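Local coordinates for conserved protein (Methanothermobacter thermautotrophicus, PDB 1I36), which is of unknown function but binds NADP and resembles 3-hydroxyacid dehydrogenases in structure, which suggests an NADP-dependent oxidoreductase, at residues 60-65 against 84-89. The protein carries 1 engineered substitution. Residues are numbered along the deposited sequence; the frame is centred on the assembly and turned at random.
Sequences VISAVT and YVDINN. With NAP (NADP nicotinamide-adenine-dinucleotide phosphate), chain C.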
ATOM      1  N   VAL A  60      24.406 -20.908 -19.987  1.00 18.57           N
ATOM      2  CA  VAL A  60      23.410 -20.892 -21.043  1.00 16.10           C
ATOM      3  C   VAL A  60      22.202 -20.126 -20.496  1.00 17.68           C
ATOM      4  O   VAL A  60      21.654 -20.507 -19.466  1.00 16.48           O
ATOM      5  CB  VAL A  60      22.954 -22.314 -21.363  1.00 16.82           C
ATOM      6  CG1 VAL A  60      21.861 -22.269 -22.454  1.00 18.17           C
ATOM      7  CG2 VAL A  60      24.181 -23.160 -21.863  1.00 18.01           C
ATOM      8  N   ILE A  61      21.832 -19.035 -21.152  1.00 17.25           N
ATOM      9  CA  ILE A  61      20.701 -18.228 -20.699  1.00 15.27           C
ATOM     10  C   ILE A  61      19.526 -18.390 -21.669  1.00 14.83           C
ATOM     11  O   ILE A  61      19.679 -18.194 -22.870  1.00 14.29           O
ATOM     12  CB  ILE A  61      21.087 -16.709 -20.627  1.00 15.64           C
ATOM     13  CG1 ILE A  61      22.204 -16.485 -19.573  1.00 13.46           C
ATOM     14  CG2 ILE A  61      19.865 -15.874 -20.272  1.00 15.51           C
ATOM     15  CD1 ILE A  61      22.810 -15.081 -19.620  1.00 13.03           C
ATOM     16  N   SER A  62      18.368 -18.742 -21.117  1.00 14.05           N
ATOM     17  CA  SER A  62      17.136 -18.931 -21.875  1.00 14.28           C
ATOM     18  C   SER A  62      16.312 -17.645 -21.720  1.00 14.58           C
ATOM     19  O   SER A  62      15.828 -17.350 -20.632  1.00 15.78           O
ATOM     20  CB  SER A  62      16.336 -20.098 -21.285  1.00 14.50           C
ATOM     21  OG  SER A  62      15.069 -20.199 -21.920  1.00 13.80           O
ATOM     22  N   ALA A  63      16.168 -16.900 -22.808  1.00 14.42           N
ATOM     23  CA  ALA A  63      15.429 -15.647 -22.815  1.00 14.84           C
ATOM     24  C   ALA A  63      14.519 -15.697 -24.043  1.00 17.50           C
ATOM     25  O   ALA A  63      14.757 -15.018 -25.055  1.00 15.84           O
ATOM     26  CB  ALA A  63      16.403 -14.470 -22.913  1.00 15.25           C
ATOM     27  N   VAL A  64      13.577 -16.629 -24.001  1.00 15.64           N
ATOM     28  CA  VAL A  64      12.644 -16.834 -25.113  1.00 17.61           C
ATOM     29  C   VAL A  64      11.318 -16.202 -24.705  1.00 19.45           C
ATOM     30  O   VAL A  64      11.325 -15.088 -24.207  1.00 24.02           O
ATOM     31  CB  VAL A  64      12.504 -18.358 -25.405  1.00 16.26           C
ATOM     32  CG1 VAL A  64      13.806 -18.859 -26.004  1.00 16.71           C
ATOM     33  CG2 VAL A  64      12.218 -19.130 -24.103  1.00 13.24           C
ATOM     34  N   THR A  65      10.180 -16.842 -24.975  1.00 20.42           N
ATOM     35  CA  THR A  65       8.896 -16.277 -24.537  1.00 20.01           C
ATOM     36  C   THR A  65       8.315 -17.229 -23.478  1.00 18.69           C
ATOM     37  O   THR A  65       8.710 -18.398 -23.404  1.00 15.81           O
ATOM     38  CB  THR A  65       7.917 -16.109 -25.729  1.00 23.31           C
ATOM     39  OG1 THR A  65       7.622 -17.389 -26.290  1.00 19.74           O
ATOM     40  CG2 THR A  65       8.552 -15.237 -26.796  1.00 23.68           C
ATOM     41  N   TYR A  84      22.270 -23.393 -16.411  1.00 19.59           N
ATOM     42  CA  TYR A  84      21.160 -22.992 -17.275  1.00 16.32           C
ATOM     43  C   TYR A  84      20.372 -21.922 -16.477  1.00 13.78           C
ATOM     44  O   TYR A  84      19.882 -22.179 -15.375  1.00 12.35           O
ATOM     45  CB  TYR A  84      20.272 -24.203 -17.547  1.00 14.21           C
ATOM     46  CG  TYR A  84      19.165 -23.911 -18.547  1.00 13.31           C
ATOM     47  CD1 TYR A  84      17.900 -23.484 -18.105  1.00 14.11           C
ATOM     48  CD2 TYR A  84      19.359 -24.122 -19.899  1.00 15.24           C
ATOM     49  CE1 TYR A  84      16.849 -23.298 -18.998  1.00 15.06           C
ATOM     50  CE2 TYR A  84      18.330 -23.939 -20.807  1.00 16.62           C
ATOM     51  CZ  TYR A  84      17.070 -23.530 -20.346  1.00 15.84           C
ATOM     52  OH  TYR A  84      16.056 -23.372 -21.236  1.00 15.06           O
ATOM     53  N   VAL A  85      20.359 -20.715 -17.017  1.00 11.00           N
ATOM     54  CA  VAL A  85      19.714 -19.562 -16.404  1.00 14.52           C
ATOM     55  C   VAL A  85      18.417 -19.230 -17.118  1.00 13.83           C
ATOM     56  O   VAL A  85      18.420 -18.828 -18.272  1.00 16.56           O
ATOM     57  CB  VAL A  85      20.664 -18.358 -16.457  1.00 13.94           C
ATOM     58  CG1 VAL A  85      20.103 -17.191 -15.660  1.00 11.14           C
ATOM     59  CG2 VAL A  85      22.037 -18.773 -15.880  1.00 11.44           C
ATOM     60  N   ASP A  86      17.305 -19.466 -16.445  1.00 13.83           N
ATOM     61  CA  ASP A  86      16.011 -19.186 -17.041  1.00 14.39           C
ATOM     62  C   ASP A  86      15.548 -17.797 -16.571  1.00 15.54           C
ATOM     63  O   ASP A  86      15.320 -17.566 -15.379  1.00 11.07           O
ATOM     64  CB  ASP A  86      14.997 -20.275 -16.685  1.00 11.49           C
ATOM     65  CG  ASP A  86      13.695 -20.133 -17.490  1.00 20.21           C
ATOM     66  OD1 ASP A  86      13.038 -19.076 -17.407  1.00 21.21           O
ATOM     67  OD2 ASP A  86      13.331 -21.062 -18.220  1.00 20.04           O
ATOM     68  N   ILE A  87      15.376 -16.899 -17.534  1.00 14.55           N
ATOM     69  CA  ILE A  87      14.987 -15.540 -17.212  1.00 14.94           C
ATOM     70  C   ILE A  87      13.604 -15.206 -17.778  1.00 15.48           C
ATOM     71  O   ILE A  87      13.176 -14.064 -17.765  1.00 16.58           O
ATOM     72  CB  ILE A  87      16.095 -14.547 -17.675  1.00 14.52           C
ATOM     73  CG1 ILE A  87      16.055 -13.264 -16.855  1.00 17.75           C
ATOM     74  CG2 ILE A  87      15.990 -14.270 -19.185  1.00 13.61           C
ATOM     75  CD1 ILE A  87      17.367 -12.437 -16.983  1.00 19.23           C
ATOM     76  N   ASN A  88      12.854 -16.240 -18.137  1.00 13.14           N
ATOM     77  CA  ASN A  88      11.523 -16.039 -18.697  1.00 13.46           C
ATOM     78  C   ASN A  88      10.448 -15.698 -17.655  1.00 14.00           C
ATOM     79  O   ASN A  88      10.522 -16.108 -16.494  1.00 16.65           O
ATOM     80  CB  ASN A  88      11.091 -17.254 -19.507  1.00 13.01           C
ATOM     81  CG  ASN A  88      12.084 -17.609 -20.597  1.00 14.73           C
ATOM     82  OD1 ASN A  88      12.236 -16.881 -21.567  1.00 15.22           O
ATOM     83  ND2 ASN A  88      12.785 -18.723 -20.420  1.00 12.49           N
ATOM     84  N   ASN A  89       9.427 -14.973 -18.087  1.00 14.37           N
ATOM     85  CA  ASN A  89       8.351 -14.617 -17.165  1.00 16.25           C
ATOM     86  C   ASN A  89       7.363 -15.757 -17.076  1.00 16.15           C
ATOM     87  O   ASN A  89       6.362 -15.767 -17.780  1.00 14.65           O
ATOM     88  CB  ASN A  89       7.632 -13.327 -17.594  1.00 22.34           C
ATOM     89  CG  ASN A  89       6.560 -12.903 -16.594  1.00 28.19           C
ATOM     90  OD1 ASN A  89       6.693 -13.133 -15.380  1.00 26.45           O
ATOM     91  ND2 ASN A  89       5.467 -12.321 -17.104  1.00 30.41           N
TER
HETATM   92  PA  NAP C1350      11.443 -10.946 -27.551  1.00 29.01           P
HETATM   93  O1A NAP C1350      10.138 -11.534 -27.312  1.00 30.67           O
HETATM   94  O2A NAP C1350      12.061  -9.660 -27.302  1.00 26.74           O
HETATM   95  O5B NAP C1350      12.614 -12.132 -27.658  1.00 26.77           O
HETATM   96  C5B NAP C1350      12.460 -13.661 -27.491  1.00 26.59           C
HETATM   97  C4B NAP C1350      13.187 -14.057 -28.690  1.00 31.01           C
HETATM   98  O4B NAP C1350      13.083 -15.649 -28.414  1.00 29.38           O
HETATM   99  C3B NAP C1350      12.744 -14.346 -29.810  1.00 33.10           C
HETATM  100  O3B NAP C1350      13.769 -13.530 -30.196  1.00 32.72           O
HETATM  101  C2B NAP C1350      12.556 -15.456 -30.767  1.00 29.18           C
HETATM  102  O2B NAP C1350      13.008 -15.746 -31.906  1.00 29.84           O
HETATM  103  C1B NAP C1350      12.964 -16.313 -29.727  1.00 29.40           C
HETATM  104  N9A NAP C1350      12.143 -17.539 -29.666  1.00 29.95           N
HETATM  105  C8A NAP C1350      10.786 -17.879 -29.696  1.00 29.59           C
HETATM  106  N7A NAP C1350      10.612 -19.182 -29.679  1.00 33.26           N
HETATM  107  C5A NAP C1350      11.878 -19.732 -29.630  1.00 31.73           C
HETATM  108  C6A NAP C1350      12.360 -21.082 -29.595  1.00 34.19           C
HETATM  109  N6A NAP C1350      11.533 -22.129 -29.611  1.00 36.47           N
HETATM  110  N1A NAP C1350      13.733 -21.284 -29.547  1.00 35.71           N
HETATM  111  C2A NAP C1350      14.594 -20.226 -29.538  1.00 33.62           C
HETATM  112  N3A NAP C1350      14.213 -18.934 -29.575  1.00 32.93           N
HETATM  113  C4A NAP C1350      12.825 -18.754 -29.614  1.00 32.04           C
HETATM  114  O3  NAP C1350      11.379 -11.140 -25.895  1.00 25.12           O
HETATM  115  PN  NAP C1350      12.191 -10.432 -24.581  1.00 24.55           P
HETATM  116  O1N NAP C1350      11.568  -9.094 -24.300  1.00 22.76           O
HETATM  117  O2N NAP C1350      13.596 -10.488 -24.997  1.00 21.10           O
HETATM  118  O5D NAP C1350      12.078 -11.319 -23.274  1.00 25.47           O
HETATM  119  C5D NAP C1350      12.627 -12.660 -23.217  1.00 25.55           C
HETATM  120  C4D NAP C1350      12.137 -13.318 -21.939  1.00 21.70           C
HETATM  121  O4D NAP C1350      12.413 -12.602 -20.698  1.00 23.77           O
HETATM  122  C3D NAP C1350      10.609 -13.567 -21.891  1.00 24.37           C
HETATM  123  O3D NAP C1350      10.199 -14.843 -21.303  1.00 22.99           O
HETATM  124  C2D NAP C1350      10.044 -12.427 -21.113  1.00 22.70           C
HETATM  125  O2D NAP C1350       8.820 -12.717 -20.503  1.00 21.42           O
HETATM  126  C1D NAP C1350      11.192 -12.122 -20.125  1.00 23.93           C
HETATM  127  N1N NAP C1350      11.228 -10.730 -19.647  1.00 26.91           N
HETATM  128  C2N NAP C1350      11.380  -9.674 -20.557  1.00 31.01           C
HETATM  129  C3N NAP C1350      11.415  -8.358 -19.985  1.00 31.01           C
HETATM  130  C7N NAP C1350      11.573  -7.172 -20.812  1.00 35.19           C
HETATM  131  O7N NAP C1350      11.611  -6.038 -20.299  1.00 41.16           O
HETATM  132  N7N NAP C1350      11.692  -7.252 -22.162  1.00 32.67           N
HETATM  133  C4N NAP C1350      11.301  -8.205 -18.586  1.00 30.86           C
HETATM  134  C5N NAP C1350      11.151  -9.241 -17.729  1.00 30.93           C
HETATM  135  C6N NAP C1350      11.118 -10.504 -18.259  1.00 29.24           C
HETATM  136  P2B NAP C1350      11.997 -15.256 -33.132  1.00 30.68           P
HETATM  137  O1X NAP C1350      12.040 -13.760 -33.261  1.00 31.35           O
HETATM  138  O2X NAP C1350      12.616 -15.950 -34.229  1.00 26.78           O
HETATM  139  O3X NAP C1350      10.664 -15.667 -32.742  1.00 33.56           O
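Asn-88 reaches across to the end of the neighbouring strand, its amide bridging Ser-62 and the backbone N of Val-64. Its ND2 donates to Ser-62 OG at 3.1 Å, with the hydroxyl almost exactly in the amide plane, while OD1 accepts a weak bond from Val-64 N. The same OD1 takes a hydrogen bond from the ribose hydroxyl O3D of NADP at 2.9 Å, so one buried oxygen joins protein backbone and cofactor. Asp-86 acts from the second shell: its OD1 accepts from Asn-88 N at 2.9 Å in an Asx turn, and both carboxylate oxygens take weaker bonds from ND2, which should restrain the amide's rotation. CG of Tyr-84 stands anti to the backbone N (chi1 -174°); further out, the phenol OH lies 3.3 Å from Ser-62 CB. Helix 69-77 packs on this side of the sheet through alanines that touch Tyr-84. On the other face, Ile-61 and Val-85 lie side by side, CG1 to CB 3.9 Å; just beyond the strand ends, Ile-87 CG2 meets Ala-63 CB. Parallel backbone hydrogen bonds join the strands: Val-85 N to Val-60 O and Ser-62 N to Val-85 O, both 2.8 Å, with Ile-87 N to Ser-62 O continuing the pairing past the strand ends. There the two segments carry Val-64, whose CG1 packs 3.6 Å from adenine N3A, and Asn-89, whose N donates weak hydrogen bonds to O2D and O3D. Strand 59-62, helix 69-77 and strand 83-86 form a beta-alpha-beta crossover whose carboxyl-terminal strand ends line the dinucleotide site of a Rossmann fold.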